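Local coordinates for cupin type-2 domain-containing protein (Streptococcus pyogenes, PDB 1YHF), which is of unknown function but belongs to the cupin superfamily, whose small beta-barrel domains often bind a metal ion or small ligand, at residues D27-R32 with T43-D48; I66-A71 with A103-L108. One frame throughout, in Å; residues are numbered along the deposited sequence.

Contact 1 (D27-R32 with T43-D48); sequences DQMLSR and TVFSLD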
loop_
_atom_site.group_PDB
_atom_site.type_symbol
_atom_site.label_atom_id
_atom_site.label_comp_id
_atom_site.label_asym_id
_atom_site.label_seq_id
_atom_site.Cartn_x
_atom_site.Cartn_y
_atom_site.Cartn_z
ATOM N N ASP A 27 3.697 -2.686 17.021
ATOM C CA ASP A 27 4.745 -1.674 16.782
ATOM C C ASP A 27 5.604 -1.853 15.513
ATOM O O ASP A 27 6.757 -1.399 15.457
ATOM C CB ASP A 27 5.641 -1.546 18.019
ATOM C CG ASP A 27 4.866 -1.130 19.243
ATOM O OD1 ASP A 27 3.889 -0.369 19.084
ATOM O OD2 ASP A 27 5.223 -1.586 20.347
ATOM N N GLN A 28 5.020 -2.496 14.501
ATOM C CA GLN A 28 5.747 -2.881 13.301
ATOM C C GLN A 28 4.954 -2.615 12.044
ATOM O O GLN A 28 3.749 -2.336 12.096
ATOM C CB GLN A 28 6.112 -4.374 13.345
ATOM C CG GLN A 28 7.247 -4.677 14.307
ATOM C CD GLN A 28 7.343 -6.147 14.628
ATOM O OE1 GLN A 28 8.150 -6.870 14.038
ATOM N NE2 GLN A 28 6.515 -6.603 15.557
HETATM N N MSE A 29 5.669 -2.699 10.928
HETATM C CA MSE A 29 5.129 -2.561 9.589
HETATM C C MSE A 29 5.593 -3.783 8.828
HETATM O O MSE A 29 6.757 -4.186 8.927
HETATM C CB MSE A 29 5.653 -1.296 8.918
HETATM C CG MSE A 29 5.116 -1.126 7.503
HETATM SE SE MSE A 29 5.558 0.586 6.676
HETATM C CE MSE A 29 7.464 0.228 6.300
ATOM N N LEU A 30 4.663 -4.375 8.081
ATOM C CA LEU A 30 4.913 -5.590 7.319
ATOM C C LEU A 30 4.496 -5.376 5.893
ATOM O O LEU A 30 3.537 -4.653 5.605
ATOM C CB LEU A 30 4.097 -6.774 7.854
ATOM C CG LEU A 30 4.562 -7.645 8.998
ATOM C CD1 LEU A 30 4.360 -6.952 10.341
ATOM C CD2 LEU A 30 3.819 -9.000 8.979
ATOM N N SER A 31 5.217 -6.032 4.994
ATOM C CA SER A 31 4.884 -5.946 3.611
ATOM C C SER A 31 5.080 -7.248 2.900
ATOM O O SER A 31 5.964 -8.047 3.242
ATOM C CB SER A 31 5.624 -4.766 2.925
ATOM O OG SER A 31 7.012 -4.990 2.782
ATOM N N ARG A 32 4.205 -7.461 1.926
ATOM C CA ARG A 32 4.305 -8.547 1.014
ATOM C C ARG A 32 4.343 -7.911 -0.352
ATOM O O ARG A 32 3.345 -7.326 -0.805
ATOM C CB ARG A 32 3.087 -9.453 1.162
ATOM C CG ARG A 32 3.233 -10.765 0.452
ATOM C CD ARG A 32 1.994 -11.609 0.687
ATOM N NE ARG A 32 1.910 -12.163 2.048
ATOM C CZ ARG A 32 2.256 -13.401 2.393
ATOM N NH1 ARG A 32 2.788 -14.255 1.499
ATOM N NH2 ARG A 32 2.076 -13.785 3.653
ATOM N N THR A 43 2.234 -3.884 -3.630
ATOM C CA THR A 43 2.624 -4.292 -2.294
ATOM C C THR A 43 1.398 -4.338 -1.384
ATOM O O THR A 43 0.562 -3.443 -1.431
ATOM C CB THR A 43 3.677 -3.331 -1.673
ATOM O OG1 THR A 43 4.721 -3.047 -2.610
ATOM C CG2 THR A 43 4.293 -3.978 -0.436
ATOM N N VAL A 44 1.294 -5.387 -0.567
ATOM C CA VAL A 44 0.322 -5.393 0.532
ATOM C C VAL A 44 1.071 -5.006 1.816
ATOM O O VAL A 44 2.133 -5.527 2.086
ATOM C CB VAL A 44 -0.332 -6.771 0.699
ATOM C CG1 VAL A 44 -1.517 -6.669 1.721
ATOM C CG2 VAL A 44 -0.857 -7.250 -0.644
ATOM N N PHE A 45 0.519 -4.071 2.574
ATOM C CA PHE A 45 1.157 -3.558 3.787
ATOM C C PHE A 45 0.269 -3.789 4.997
ATOM O O PHE A 45 -0.951 -3.837 4.877
ATOM C CB PHE A 45 1.323 -2.042 3.691
ATOM C CG PHE A 45 2.522 -1.590 2.916
ATOM C CD1 PHE A 45 3.780 -1.538 3.527
ATOM C CD2 PHE A 45 2.396 -1.163 1.599
ATOM C CE1 PHE A 45 4.904 -1.076 2.825
ATOM C CE2 PHE A 45 3.512 -0.719 0.881
ATOM C CZ PHE A 45 4.775 -0.664 1.504
ATOM N N SER A 46 0.877 -3.894 6.171
ATOM C CA SER A 46 0.151 -3.638 7.403
ATOM C C SER A 46 0.995 -2.679 8.237
ATOM O O SER A 46 2.195 -2.834 8.309
ATOM C CB SER A 46 -0.086 -4.939 8.171
ATOM O OG SER A 46 1.099 -5.378 8.805
ATOM N N LEU A 47 0.357 -1.707 8.878
ATOM C CA LEU A 47 1.042 -0.856 9.849
ATOM C C LEU A 47 0.268 -0.928 11.140
ATOM O O LEU A 47 -0.953 -0.786 11.119
ATOM C CB LEU A 47 1.067 0.589 9.376
ATOM C CG LEU A 47 2.013 1.045 8.255
ATOM C CD1 LEU A 47 1.683 0.450 6.870
ATOM C CD2 LEU A 47 2.017 2.567 8.174
ATOM N N ASP A 48 0.951 -1.127 12.264
ATOM C CA ASP A 48 0.293 -0.984 13.562
ATOM C C ASP A 48 -0.031 0.476 13.806
ATOM O O ASP A 48 0.570 1.373 13.197
ATOM C CB ASP A 48 1.178 -1.508 14.703
ATOM C CG ASP A 48 0.384 -1.782 16.002
ATOM O OD1 ASP A 48 -0.865 -1.890 15.944
ATOM O OD2 ASP A 48 1.020 -1.866 17.083
HETATM O O HOH W 1 1.734 -4.393 11.234
#
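Strands 29-37 and 40-47 form an antiparallel beta hairpin at one margin of the five-stranded sheet of this cupin fold, and residues 27-32 and 43-48 are its open end. Four backbone hydrogen bonds make the regular ladder: Leu30 and Ser46 form one reciprocal pair, Arg32 and Val44 the next, each donor lying in the plane of its acceptor carbonyl. Beyond the ladder, Asp48 N reaches Gln28 O at 3.1 Å, almost along the C=O axis.

Among the side chains, Met29, Ser31, Phe45 and Leu47 share one face. The selenomethionine at Met29 leaves the backbone with CG anti to N (chi1 179°) and runs alongside Leu47, its CG 3.8 Å from Leu47 CD1. A bend at the last torsion (75°) accompanies an oblique Met-aromatic contact, SE lying 5.2 Å from the centroid of the Phe45 ring. Thr43 CG2 lies over one face of that ring, toward its rim, and also touches Ser31 CB.

On the other face, Ser46 OG packs against Leu30 CB and is hydrogen-bonded to Met23 O; a water donates to both Ser46 OG and Gln28 O. The open end is closed by a carboxylate: Asp48, its CG anti to N, accepts a nearly straight bond from Asp27 N at 2.8 Å through the anti lone pair of OD2.

Contact 2 (I66-A71 with A103-L108); sequences ILSGLA and AFQMLL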
loop_
_atom_site.group_PDB
_atom_site.type_symbol
_atom_site.label_atom_id
_atom_site.label_comp_id
_atom_site.label_asym_id
_atom_site.label_seq_id
_atom_site.Cartn_x
_atom_site.Cartn_y
_atom_site.Cartn_z
ATOM N N ILE A 66 -7.556 0.858 1.233
ATOM C CA ILE A 66 -7.512 0.510 2.644
ATOM C C ILE A 66 -8.368 -0.732 2.879
ATOM O O ILE A 66 -9.575 -0.767 2.565
ATOM C CB ILE A 66 -7.878 1.726 3.573
ATOM C CG1 ILE A 66 -6.878 2.878 3.379
ATOM C CG2 ILE A 66 -7.959 1.324 5.066
ATOM C CD1 ILE A 66 -5.457 2.574 3.771
ATOM N N LEU A 67 -7.720 -1.766 3.403
ATOM C CA LEU A 67 -8.348 -3.072 3.536
ATOM C C LEU A 67 -8.946 -3.303 4.914
ATOM O O LEU A 67 -9.835 -4.152 5.079
ATOM C CB LEU A 67 -7.348 -4.183 3.193
ATOM C CG LEU A 67 -6.621 -4.105 1.857
ATOM C CD1 LEU A 67 -5.606 -5.262 1.770
ATOM C CD2 LEU A 67 -7.629 -4.126 0.691
ATOM N N SER A 68 -8.427 -2.572 5.904
ATOM C CA SER A 68 -8.943 -2.568 7.272
ATOM C C SER A 68 -8.400 -1.343 8.002
ATOM O O SER A 68 -7.417 -0.750 7.582
ATOM C CB SER A 68 -8.548 -3.851 8.018
ATOM O OG SER A 68 -7.160 -3.845 8.346
ATOM N N GLY A 69 -9.043 -0.968 9.103
ATOM C CA GLY A 69 -8.588 0.162 9.922
ATOM C C GLY A 69 -8.772 1.530 9.289
ATOM O O GLY A 69 -9.684 1.749 8.491
ATOM N N LEU A 70 -7.898 2.459 9.662
ATOM C CA LEU A 70 -8.026 3.853 9.237
ATOM C C LEU A 70 -6.655 4.462 9.044
ATOM O O LEU A 70 -5.772 4.306 9.881
ATOM C CB LEU A 70 -8.817 4.676 10.281
ATOM C CG LEU A 70 -9.071 6.161 9.972
ATOM C CD1 LEU A 70 -10.035 6.317 8.800
ATOM C CD2 LEU A 70 -9.618 6.913 11.183
ATOM N N ALA A 71 -6.480 5.179 7.948
ATOM C CA ALA A 71 -5.183 5.727 7.618
ATOM C C ALA A 71 -5.348 7.199 7.354
ATOM O O ALA A 71 -6.333 7.607 6.753
ATOM C CB ALA A 71 -4.588 5.027 6.372
ATOM N N ALA A 103 -4.313 0.771 13.550
ATOM C CA ALA A 103 -3.659 -0.261 12.749
ATOM C C ALA A 103 -4.449 -0.365 11.437
ATOM O O ALA A 103 -5.685 -0.322 11.433
ATOM C CB ALA A 103 -3.650 -1.598 13.485
ATOM N N PHE A 104 -3.743 -0.436 10.320
ATOM C CA PHE A 104 -4.431 -0.603 9.056
ATOM C C PHE A 104 -3.655 -1.524 8.120
ATOM O O PHE A 104 -2.455 -1.772 8.331
ATOM C CB PHE A 104 -4.769 0.767 8.433
ATOM C CG PHE A 104 -3.604 1.469 7.753
ATOM C CD1 PHE A 104 -3.299 1.208 6.416
ATOM C CD2 PHE A 104 -2.857 2.439 8.426
ATOM C CE1 PHE A 104 -2.249 1.873 5.762
ATOM C CE2 PHE A 104 -1.802 3.109 7.787
ATOM C CZ PHE A 104 -1.496 2.815 6.441
ATOM N N GLN A 105 -4.369 -2.049 7.123
ATOM C CA GLN A 105 -3.798 -2.866 6.041
ATOM C C GLN A 105 -4.245 -2.223 4.746
ATOM O O GLN A 105 -5.384 -1.706 4.670
ATOM C CB GLN A 105 -4.316 -4.302 6.116
ATOM C CG GLN A 105 -3.783 -5.073 7.321
ATOM C CD GLN A 105 -4.705 -6.165 7.741
ATOM O OE1 GLN A 105 -5.907 -5.945 7.898
ATOM N NE2 GLN A 105 -4.172 -7.355 7.904
HETATM N N MSE A 106 -3.358 -2.229 3.746
HETATM C CA MSE A 106 -3.629 -1.621 2.449
HETATM C C MSE A 106 -3.036 -2.372 1.270
HETATM O O MSE A 106 -2.028 -3.082 1.402
HETATM C CB MSE A 106 -3.094 -0.183 2.400
HETATM C CG MSE A 106 -1.611 -0.055 2.602
HETATM SE SE MSE A 106 -1.020 1.734 1.977
HETATM C CE MSE A 106 0.694 1.727 2.767
ATOM N N LEU A 107 -3.682 -2.221 0.119
ATOM C CA LEU A 107 -3.083 -2.635 -1.128
ATOM C C LEU A 107 -2.579 -1.343 -1.773
ATOM O O LEU A 107 -3.316 -0.369 -1.884
ATOM C CB LEU A 107 -4.102 -3.342 -2.036
ATOM C CG LEU A 107 -3.594 -3.656 -3.450
ATOM C CD1 LEU A 107 -2.451 -4.705 -3.472
ATOM C CD2 LEU A 107 -4.761 -4.126 -4.302
ATOM N N LEU A 108 -1.314 -1.349 -2.169
ATOM C CA LEU A 108 -0.669 -0.213 -2.792
ATOM C C LEU A 108 -0.220 -0.588 -4.205
ATOM O O LEU A 108 0.590 -1.490 -4.392
ATOM C CB LEU A 108 0.515 0.255 -1.919
ATOM C CG LEU A 108 1.381 1.365 -2.530
ATOM C CD1 LEU A 108 0.600 2.682 -2.559
ATOM C CD2 LEU A 108 2.725 1.532 -1.778
#
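Ile66 begins the contact opposite Met106, in an antiparallel non-hydrogen-bonded pair. With both side-chain torsions near -60°, its CD1 lies against the Phe104 ring, 3.7 Å from CD1 of that ring, and also meets Met106 CB.

At Leu67 the chain departs from regular strand geometry: psi falls to -23°, and the side chain turns toward the partner strand, where CG and CD1 pack on the backbone between Met106 and Leu107. Leu67 N donates to Gln105 O at 2.7 Å from above the carbonyl plane. Ser68 N makes a weak second bond to the same oxygen, so two consecutive residues face Gln105 in a classic beta bulge. This irregularity falls where the chain leaves the five-stranded sheet of the cupin fold and passes to strand 70-75 of the four-stranded one.

Ser68 holds OG in the crowded position between N and the carbonyl carbon (chi1 73°). From there it donates a very short hydrogen bond, 2.5 Å, to an in-plane lone pair of Gln105 OE1. The amide's other end is held too, since NE2 bonds to Val22 O. Ser68 O receives a weak bond from Gln105 N.

Gly69 has a positive phi and sits so close to the other strand that a beta carbon would collide with Ala103 O; instead its CA makes a CA-H...O contact of 3.3 Å with that oxygen. Leu70 starts its side chain away from 103-108, and the side chain touches Val101 and Glu102, while its carbonyl oxygen approaches Phe104 CD2. Ala71 lies in the second sheet: its CB stands 3.6 Å from the centroid of the Phe104 ring, almost on the ring normal, in a CH-pi contact, while Met106 SE lies at the ring's edge, in its plane.

In the fold
From the N terminus the chain first reaches 27-32, runs through the hairpin turn and returns as 43-48, so contact 1 closes a short loop of ten residues. Only afterwards does contact 2 open: 66-71 is followed by 31 residues, including strands 78-83, 87-90 and 96-100, before 103-108 comes back. The two loops are therefore in series, neither nested nor crossed. They meet because strand 104-111 lies between strands 40-47 and 61-68. Leu47 N and Phe104 O, 2.9 Å apart, probably share a hydrogen bond, and Phe45 packs on Leu108. Together they join the marginal hairpin to the sheet's interior and, through 70-71, to the four-stranded sheet.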